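Local coordinates for protein oligopeptide ABC transporter OppAIV (Borrelia burgdorferi B31, PDB 4GL8) that probably binds oligopeptides in the periplasm and hands them to an ABC transporter for uptake, and holds a bound peptide in this crystal structure, at residues F32-G37 / F520-I525; Q46-T51 / G55-M60; P171-M176 / Q180-V185. One frame throughout, in Å; residues are numbered along the deposited sequence.

In the fold
Contacts 1 and 3 are fully buried, whereas contact 2 is partly buried and borders the bound peptide through N49 and T51. Contact 1 joins two regions 483 residues apart in sequence, strand 31-35 and the loop before strand 526-527, by aliphatic and CH-pi packing alone. Contacts 2 and 3 are local, each closed across three intervening residues: the first combines a helical backbone bond with one aliphatic touch, the second packs two phenylalanine rings and one methionine. Q59 of contact 2 hydrogen-bonds to the backbone of F520 and L522 in contact 1, and Q180 of contact 3 donates to I48 O, making contact 2 the bridge between the other two, whose centres lie about 22 Å apart.

Contact 1 of 3, residues F32-G37 / F520-I525; sequences FKLNIG and FNLSEI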
loop_
_atom_site.group_PDB
_atom_site.type_symbol
_atom_site.label_atom_id
_atom_site.label_comp_id
_atom_site.label_asym_id
_atom_site.label_seq_id
_atom_site.Cartn_x
_atom_site.Cartn_y
_atom_site.Cartn_z
ATOM N N PHE A 32 -24.292 5.326 -0.920
ATOM C CA PHE A 32 -23.458 4.678 -1.928
ATOM C C PHE A 32 -22.849 3.429 -1.294
ATOM O O PHE A 32 -22.342 3.491 -0.178
ATOM C CB PHE A 32 -22.371 5.651 -2.367
ATOM C CG PHE A 32 -21.419 5.089 -3.371
ATOM C CD1 PHE A 32 -21.697 5.180 -4.732
ATOM C CD2 PHE A 32 -20.232 4.515 -2.964
ATOM C CE1 PHE A 32 -20.813 4.691 -5.666
ATOM C CE2 PHE A 32 -19.330 4.024 -3.899
ATOM C CZ PHE A 32 -19.631 4.106 -5.257
ATOM N N LYS A 33 -22.906 2.301 -1.996
ATOM C CA LYS A 33 -22.531 1.022 -1.427
ATOM C C LYS A 33 -21.498 0.366 -2.301
ATOM O O LYS A 33 -21.683 0.277 -3.522
ATOM C CB LYS A 33 -23.734 0.096 -1.379
ATOM C CG LYS A 33 -24.956 0.656 -0.691
ATOM C CD LYS A 33 -26.079 -0.370 -0.694
ATOM C CE LYS A 33 -27.062 -0.083 0.420
ATOM N NZ LYS A 33 -28.476 -0.325 0.033
ATOM N N LEU A 34 -20.430 -0.139 -1.694
ATOM C CA LEU A 34 -19.423 -0.817 -2.487
ATOM C C LEU A 34 -18.760 -1.979 -1.765
ATOM O O LEU A 34 -18.714 -2.038 -0.522
ATOM C CB LEU A 34 -18.364 0.170 -2.991
ATOM C CG LEU A 34 -17.398 0.743 -1.941
ATOM C CD1 LEU A 34 -16.222 1.386 -2.659
ATOM C CD2 LEU A 34 -18.087 1.740 -0.991
ATOM N N ASN A 35 -18.250 -2.905 -2.576
ATOM C CA ASN A 35 -17.400 -3.972 -2.082
ATOM C C ASN A 35 -15.937 -3.611 -2.337
ATOM O O ASN A 35 -15.574 -3.274 -3.467
ATOM C CB ASN A 35 -17.773 -5.296 -2.733
ATOM C CG ASN A 35 -16.732 -6.369 -2.488
ATOM O OD1 ASN A 35 -16.134 -6.882 -3.431
ATOM N ND2 ASN A 35 -16.471 -6.677 -1.211
ATOM N N ILE A 36 -15.124 -3.674 -1.275
ATOM C CA ILE A 36 -13.674 -3.344 -1.307
ATOM C C ILE A 36 -12.802 -4.625 -1.222
ATOM O O ILE A 36 -11.628 -4.604 -1.555
ATOM C CB ILE A 36 -13.286 -2.351 -0.192
ATOM N N GLY A 37 -13.395 -5.746 -0.810
ATOM C CA GLY A 37 -12.776 -7.061 -0.987
ATOM C C GLY A 37 -12.244 -7.787 0.249
ATOM O O GLY A 37 -11.877 -8.957 0.150
ATOM N N PHE A 520 -8.650 7.663 -3.706
ATOM C CA PHE A 520 -10.025 8.049 -3.967
ATOM C C PHE A 520 -10.659 8.869 -2.876
ATOM O O PHE A 520 -10.506 8.553 -1.694
ATOM C CB PHE A 520 -10.894 6.817 -4.191
ATOM C CG PHE A 520 -10.369 5.911 -5.242
ATOM C CD1 PHE A 520 -10.086 6.395 -6.516
ATOM C CD2 PHE A 520 -10.135 4.576 -4.969
ATOM C CE1 PHE A 520 -9.587 5.563 -7.496
ATOM C CE2 PHE A 520 -9.646 3.752 -5.953
ATOM C CZ PHE A 520 -9.378 4.243 -7.214
ATOM N N ASN A 521 -11.412 9.883 -3.311
ATOM C CA ASN A 521 -12.253 10.716 -2.452
ATOM C C ASN A 521 -13.730 10.479 -2.808
ATOM O O ASN A 521 -14.317 11.125 -3.723
ATOM C CB ASN A 521 -11.889 12.188 -2.630
ATOM C CG ASN A 521 -12.496 13.076 -1.561
ATOM O OD1 ASN A 521 -13.577 12.806 -0.991
ATOM N ND2 ASN A 521 -11.801 14.156 -1.283
ATOM N N LEU A 522 -14.325 9.526 -2.103
ATOM C CA LEU A 522 -15.672 9.110 -2.404
ATOM C C LEU A 522 -16.683 10.201 -2.009
ATOM O O LEU A 522 -17.801 10.161 -2.461
ATOM C CB LEU A 522 -15.989 7.769 -1.734
ATOM C CG LEU A 522 -15.034 6.615 -2.064
ATOM C CD1 LEU A 522 -15.428 5.375 -1.286
ATOM C CD2 LEU A 522 -14.996 6.297 -3.543
ATOM N N SER A 523 -16.284 11.177 -1.189
ATOM C CA SER A 523 -17.161 12.316 -0.863
ATOM C C SER A 523 -17.482 13.195 -2.068
ATOM O O SER A 523 -18.423 13.978 -2.002
ATOM C CB SER A 523 -16.574 13.205 0.222
ATOM O OG SER A 523 -15.604 14.065 -0.330
ATOM N N GLU A 524 -16.686 13.086 -3.138
ATOM C CA GLU A 524 -16.940 13.826 -4.370
ATOM C C GLU A 524 -17.961 13.120 -5.268
ATOM O O GLU A 524 -18.305 13.639 -6.346
ATOM C CB GLU A 524 -15.632 14.068 -5.124
ATOM C CG GLU A 524 -14.707 15.004 -4.353
ATOM C CD GLU A 524 -13.499 15.470 -5.150
ATOM O OE1 GLU A 524 -13.342 15.022 -6.320
ATOM O OE2 GLU A 524 -12.702 16.278 -4.595
ATOM N N ILE A 525 -18.458 11.952 -4.844
ATOM C CA ILE A 525 -19.494 11.277 -5.618
ATOM C C ILE A 525 -20.808 12.053 -5.517
ATOM O O ILE A 525 -21.184 12.516 -4.427
ATOM C CB ILE A 525 -19.665 9.804 -5.202
ATOM C CG1 ILE A 525 -18.493 8.985 -5.767
ATOM C CG2 ILE A 525 -20.993 9.253 -5.718
ATOM C CD1 ILE A 525 -18.352 7.591 -5.202
#
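L522 is the first residue of 520-525 to touch strand 31-35: its CD1 methyl lies 4.3 Å from L34 CD1, a loose meeting of two branch ends. L522 also begins the short 3-10 turn 522-524. Its carbonyl O accepts a bond from I525 N (3.1 Å), closing the turn and bringing I525 round to the same side as L522, so that both residues point toward the strand. I525 makes the closer approach. With CG1 anti to its own carbonyl carbon (chi1 -75°), it sends CD1 over one face of the F32 ring in a CH-pi contact, 3.8 Å from the ring centroid and displaced toward the rim on the CZ side. F32 CZ itself is 3.7 Å from I525 CD1, and the two side chains cross at about a right angle. No hydrogen bond links the segments, and all four touching residues are buried. W509 meets the F32 ring edge-to-face, and F504 of strand 492-504 touches both F32 and I525. Strand 31-35 runs parallel to strands 238-242 and 261-263 and pairs with both, while L522 also rests on I239, so the C-terminal loop of this family 5 solute-binding protein packs on its first strand and both neighbours.

Contact 2 of 3, residues Q46-T51 / G55-M60; sequences QLINDT and GIVSQM
I48 and V57 reach toward each other tip to tip, the CD1 methyl of I48 ending 3.6 Å from V57 CG2 and 3.8 Å from V57 CB. The delta methyl of I48 does all the touching on its side. A chi1 of -74° turns CG1 to the side of the backbone N, and the chain extends from there to carry CD1 across to the helix. Three residues on from I48 the backbone closes the gap: G55 N donates to T51 O at 3.0 Å, with an N-H...O angle of 148°. This is the i to i+4 bond of the first turn of helix 51-57, and D50 sits at its N-cap, where OD2 accepts from G53 N and also from W408 NE1. The loop leading into this helix borders the peptide site of this OppA-type (type 2 periplasmic binding protein) fold: N49 and T51 make backbone hydrogen bonds to the bound peptide, and T51 packs on a modified side chain of it. Further along, the Q59 side chain turns back on the helix, its NE2 giving a nearly straight bond to G55 O (2.9 Å, 163°) with that oxygen in the plane of the amide. Both ends of the same amide are occupied by the C-terminal loop as well, NE2 by F520 O and OE1 by L522 N.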
loop_
_atom_site.group_PDB
_atom_site.type_symbol
_atom_site.label_atom_id
_atom_site.label_comp_id
_atom_site.label_asym_id
_atom_site.label_seq_id
_atom_site.Cartn_x
_atom_site.Cartn_y
_atom_site.Cartn_z
ATOM N N GLN A 46 -2.318 5.143 12.156
ATOM C CA GLN A 46 -0.907 5.036 12.534
ATOM C C GLN A 46 -0.498 3.578 12.645
ATOM O O GLN A 46 0.682 3.294 12.823
ATOM C CB GLN A 46 -0.630 5.808 13.823
ATOM C CG GLN A 46 -0.896 7.296 13.656
ATOM C CD GLN A 46 -0.414 8.135 14.829
ATOM O OE1 GLN A 46 -0.366 7.674 15.968
ATOM N NE2 GLN A 46 -0.017 9.378 14.533
ATOM N N LEU A 47 -1.471 2.665 12.535
ATOM C CA LEU A 47 -1.195 1.230 12.566
ATOM C C LEU A 47 -1.509 0.559 11.229
ATOM O O LEU A 47 -1.099 -0.548 11.010
ATOM C CB LEU A 47 -2.008 0.539 13.670
ATOM C CG LEU A 47 -1.883 1.076 15.098
ATOM C CD1 LEU A 47 -2.814 0.339 16.056
ATOM C CD2 LEU A 47 -0.455 0.983 15.632
ATOM N N ILE A 48 -2.265 1.197 10.352
ATOM C CA ILE A 48 -2.644 0.570 9.066
ATOM C C ILE A 48 -1.435 0.420 8.175
ATOM O O ILE A 48 -0.704 1.381 7.989
ATOM C CB ILE A 48 -3.694 1.428 8.312
ATOM C CG1 ILE A 48 -5.053 1.301 8.979
ATOM C CG2 ILE A 48 -3.836 0.991 6.862
ATOM C CD1 ILE A 48 -5.949 2.479 8.700
ATOM N N ASN A 49 -1.247 -0.757 7.591
ATOM C CA ASN A 49 -0.167 -0.955 6.630
ATOM C C ASN A 49 -0.642 -1.593 5.349
ATOM O O ASN A 49 0.161 -2.140 4.599
ATOM C CB ASN A 49 0.952 -1.793 7.240
ATOM C CG ASN A 49 0.465 -3.140 7.755
ATOM O OD1 ASN A 49 -0.599 -3.647 7.345
ATOM N ND2 ASN A 49 1.235 -3.720 8.692
ATOM N N ASP A 50 -1.935 -1.468 5.082
ATOM C CA ASP A 50 -2.628 -2.276 4.062
ATOM C C ASP A 50 -3.612 -1.409 3.291
ATOM O O ASP A 50 -4.080 -0.413 3.829
ATOM C CB ASP A 50 -3.346 -3.449 4.723
ATOM C CG ASP A 50 -4.612 -3.034 5.391
ATOM O OD1 ASP A 50 -4.557 -2.592 6.555
ATOM O OD2 ASP A 50 -5.665 -3.160 4.753
ATOM N N THR A 51 -3.880 -1.756 2.032
ATOM C CA THR A 51 -4.709 -0.900 1.165
ATOM C C THR A 51 -6.207 -0.859 1.514
ATOM O O THR A 51 -6.897 0.083 1.113
ATOM C CB THR A 51 -4.621 -1.295 -0.338
ATOM O OG1 THR A 51 -4.925 -2.680 -0.474
ATOM C CG2 THR A 51 -3.231 -1.062 -0.848
ATOM N N GLY A 55 -7.811 2.732 2.277
ATOM C CA GLY A 55 -8.852 3.248 1.423
ATOM C C GLY A 55 -10.064 3.728 2.202
ATOM O O GLY A 55 -10.723 4.702 1.824
ATOM N N ILE A 56 -10.332 3.061 3.321
ATOM C CA ILE A 56 -11.403 3.457 4.201
ATOM C C ILE A 56 -10.999 4.691 5.031
ATOM O O ILE A 56 -11.724 5.688 5.078
ATOM C CB ILE A 56 -11.822 2.256 5.075
ATOM C CG1 ILE A 56 -12.499 1.203 4.208
ATOM C CG2 ILE A 56 -12.760 2.684 6.194
ATOM C CD1 ILE A 56 -12.534 -0.158 4.833
ATOM N N VAL A 57 -9.857 4.620 5.692
ATOM C CA VAL A 57 -9.436 5.677 6.599
ATOM C C VAL A 57 -9.265 7.007 5.878
ATOM O O VAL A 57 -9.488 8.057 6.458
ATOM C CB VAL A 57 -8.115 5.301 7.317
ATOM C CG1 VAL A 57 -6.977 6.259 7.019
ATOM C CG2 VAL A 57 -8.317 5.227 8.787
ATOM N N SER A 58 -8.853 6.950 4.620
ATOM C CA SER A 58 -8.692 8.140 3.824
ATOM C C SER A 58 -10.041 8.851 3.601
ATOM O O SER A 58 -10.043 10.060 3.333
ATOM C CB SER A 58 -7.968 7.814 2.506
ATOM O OG SER A 58 -8.858 7.103 1.618
ATOM N N GLN A 59 -11.178 8.143 3.773
ATOM C CA GLN A 59 -12.487 8.785 3.666
ATOM C C GLN A 59 -12.885 9.492 4.948
ATOM O O GLN A 59 -13.880 10.206 4.958
ATOM C CB GLN A 59 -13.596 7.806 3.284
ATOM C CG GLN A 59 -13.244 6.835 2.179
ATOM C CD GLN A 59 -12.718 7.533 0.944
ATOM O OE1 GLN A 59 -13.334 8.465 0.431
ATOM N NE2 GLN A 59 -11.553 7.099 0.472
ATOM N N MET A 60 -12.095 9.318 6.012
ATOM C CA MET A 60 -12.446 9.838 7.302
ATOM C C MET A 60 -11.461 10.824 7.863
ATOM O O MET A 60 -11.870 11.672 8.607
ATOM C CB MET A 60 -12.626 8.712 8.296
ATOM C CG MET A 60 -13.663 7.720 7.843
ATOM S SD MET A 60 -14.177 6.599 9.136
ATOM C CE MET A 60 -12.803 5.479 9.171
#

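Contact 3 of 3, residues P171-M176 / Q180-V185; sequences PYFLDM and QTFIPV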
loop_
_atom_site.group_PDB
_atom_site.type_symbol
_atom_site.label_atom_id
_atom_site.label_comp_id
_atom_site.label_asym_id
_atom_site.label_seq_id
_atom_site.Cartn_x
_atom_site.Cartn_y
_atom_site.Cartn_z
ATOM N N PRO A 171 12.112 15.572 -2.699
ATOM C CA PRO A 171 11.113 16.151 -3.597
ATOM C C PRO A 171 9.756 15.480 -3.504
ATOM O O PRO A 171 8.752 16.122 -3.778
ATOM C CB PRO A 171 11.715 15.935 -5.003
ATOM C CG PRO A 171 13.177 15.687 -4.767
ATOM C CD PRO A 171 13.217 14.945 -3.463
ATOM N N TYR A 172 9.727 14.211 -3.109
ATOM C CA TYR A 172 8.457 13.503 -2.912
ATOM C C TYR A 172 7.873 13.602 -1.491
ATOM O O TYR A 172 6.867 12.981 -1.184
ATOM C CB TYR A 172 8.625 12.021 -3.285
ATOM C CG TYR A 172 9.842 11.391 -2.687
ATOM C CD1 TYR A 172 11.042 11.406 -3.369
ATOM C CD2 TYR A 172 9.806 10.814 -1.423
ATOM C CE1 TYR A 172 12.182 10.845 -2.819
ATOM C CE2 TYR A 172 10.935 10.227 -0.874
ATOM C CZ TYR A 172 12.122 10.254 -1.587
ATOM O OH TYR A 172 13.261 9.714 -1.060
ATOM N N PHE A 173 8.488 14.357 -0.596
ATOM C CA PHE A 173 7.893 14.518 0.760
ATOM C C PHE A 173 6.412 14.978 0.766
ATOM O O PHE A 173 5.554 14.404 1.461
ATOM C CB PHE A 173 8.721 15.488 1.586
ATOM C CG PHE A 173 8.175 15.722 2.958
ATOM C CD1 PHE A 173 8.051 14.669 3.851
ATOM C CD2 PHE A 173 7.771 16.989 3.355
ATOM C CE1 PHE A 173 7.546 14.873 5.119
ATOM C CE2 PHE A 173 7.261 17.199 4.623
ATOM C CZ PHE A 173 7.161 16.129 5.508
ATOM N N LEU A 174 6.083 16.014 0.019
ATOM C CA LEU A 174 4.689 16.456 -0.008
ATOM C C LEU A 174 3.715 15.309 -0.367
ATOM O O LEU A 174 2.671 15.136 0.260
ATOM C CB LEU A 174 4.496 17.661 -0.954
ATOM C CG LEU A 174 5.299 18.928 -0.624
ATOM C CD1 LEU A 174 5.277 19.970 -1.740
ATOM C CD2 LEU A 174 4.771 19.550 0.665
ATOM N N ASP A 175 4.061 14.507 -1.358
ATOM C CA ASP A 175 3.150 13.464 -1.807
ATOM C C ASP A 175 3.012 12.373 -0.722
ATOM O O ASP A 175 1.978 11.742 -0.565
ATOM C CB ASP A 175 3.648 12.887 -3.129
ATOM C CG ASP A 175 2.633 12.019 -3.770
ATOM O OD1 ASP A 175 1.556 12.532 -4.122
ATOM O OD2 ASP A 175 2.896 10.818 -3.894
ATOM N N MET A 176 4.067 12.253 0.060
ATOM C CA MET A 176 4.207 11.344 1.181
ATOM C C MET A 176 3.238 11.671 2.325
ATOM O O MET A 176 2.768 10.775 3.038
ATOM C CB MET A 176 5.666 11.496 1.627
ATOM C CG MET A 176 6.243 10.510 2.570
ATOM S SD MET A 176 8.054 10.688 2.456
ATOM C CE MET A 176 8.395 9.058 3.081
ATOM N N GLN A 180 -1.277 7.384 5.082
ATOM C CA GLN A 180 -1.992 7.340 6.353
ATOM C C GLN A 180 -1.102 7.448 7.562
ATOM O O GLN A 180 -1.496 8.039 8.516
ATOM C CB GLN A 180 -2.891 6.103 6.445
ATOM C CG GLN A 180 -2.186 4.768 6.687
ATOM C CD GLN A 180 -1.683 4.080 5.427
ATOM O OE1 GLN A 180 -1.906 4.526 4.300
ATOM N NE2 GLN A 180 -1.013 2.971 5.624
ATOM N N THR A 181 0.096 6.891 7.508
ATOM C CA THR A 181 1.087 7.014 8.583
ATOM C C THR A 181 1.338 8.471 8.981
ATOM O O THR A 181 1.644 8.764 10.169
ATOM C CB THR A 181 2.432 6.418 8.105
ATOM O OG1 THR A 181 2.231 5.056 7.742
ATOM C CG2 THR A 181 3.446 6.447 9.163
ATOM N N PHE A 182 1.210 9.372 8.005
ATOM C CA PHE A 182 1.405 10.788 8.225
ATOM C C PHE A 182 0.127 11.564 8.555
ATOM O O PHE A 182 0.181 12.763 8.837
ATOM C CB PHE A 182 2.062 11.431 7.011
ATOM C CG PHE A 182 3.515 11.117 6.851
ATOM C CD1 PHE A 182 4.477 11.931 7.419
ATOM C CD2 PHE A 182 3.916 10.078 6.071
ATOM C CE1 PHE A 182 5.808 11.702 7.212
ATOM C CE2 PHE A 182 5.250 9.807 5.881
ATOM C CZ PHE A 182 6.210 10.624 6.447
ATOM N N ILE A 183 -1.013 10.898 8.562
ATOM C CA ILE A 183 -2.282 11.589 8.789
ATOM C C ILE A 183 -2.474 11.782 10.288
ATOM O O ILE A 183 -2.349 10.830 11.040
ATOM C CB ILE A 183 -3.475 10.835 8.150
ATOM C CG1 ILE A 183 -3.261 10.776 6.641
ATOM C CG2 ILE A 183 -4.783 11.536 8.481
ATOM C CD1 ILE A 183 -4.300 9.989 5.869
ATOM N N PRO A 184 -2.747 13.020 10.724
ATOM C CA PRO A 184 -2.916 13.258 12.155
ATOM C C PRO A 184 -4.154 12.568 12.723
ATOM O O PRO A 184 -5.184 12.451 12.018
ATOM C CB PRO A 184 -3.067 14.789 12.252
ATOM C CG PRO A 184 -2.428 15.304 10.977
ATOM C CD PRO A 184 -2.812 14.278 9.961
ATOM N N VAL A 185 -4.046 12.148 13.990
ATOM C CA VAL A 185 -5.140 11.473 14.691
ATOM C C VAL A 185 -5.492 12.246 15.958
ATOM O O VAL A 185 -4.663 12.993 16.453
ATOM C CB VAL A 185 -4.782 10.013 15.036
ATOM C CG1 VAL A 185 -4.694 9.187 13.773
ATOM C CG2 VAL A 185 -3.478 9.939 15.808
#
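The closest approach to the F182 ring across this contact comes, unusually, from a backbone carbonyl and not from a side chain: M176 O lies 3.3 Å from F182 CD2, set obliquely to the ring. M176 belongs to the short helix 173-176, which is followed, after three residues, by the 3-10 turn 180-182. Both lie within the solute-binding protein family 5 region, and they meet through packing that includes an oblique Met-aromatic contact. F182 points toward the helix, and its chi1 of -74° swings the ring over beside the backbone N, where it lies against both M176 and F173. The M176 side chain runs obliquely past the ring, its CG 3.5 Å from F182 CE2 and 3.9 Å from F182 CZ. CG stands anti to the backbone N (chi1 -167°) and the chain stays extended beyond it, which carries SD past the ring to 5.3 Å from the F182 centroid, 52° off the normal; the sulfur therefore approaches obliquely and is not stacked over the centre. No hydrogen bond crosses between the segments. Within them, M176 N binds Y172 O in the helix and I183 N binds Q180 O in the turn. All three touching residues are buried. Helix 129-135 packs on the same cluster, with V135 touching F173 and M176, M131 touching M176, and I132 touching F182, while Y91 meets F173 edge-to-face. At the start of the turn, Q180 packs on a modified side chain of the bound peptide, so the turn that carries F182 also reaches the peptide. The two phenylalanines cross obliquely, meeting through F173 CE1 and F182 CE1 at 4.2 Å.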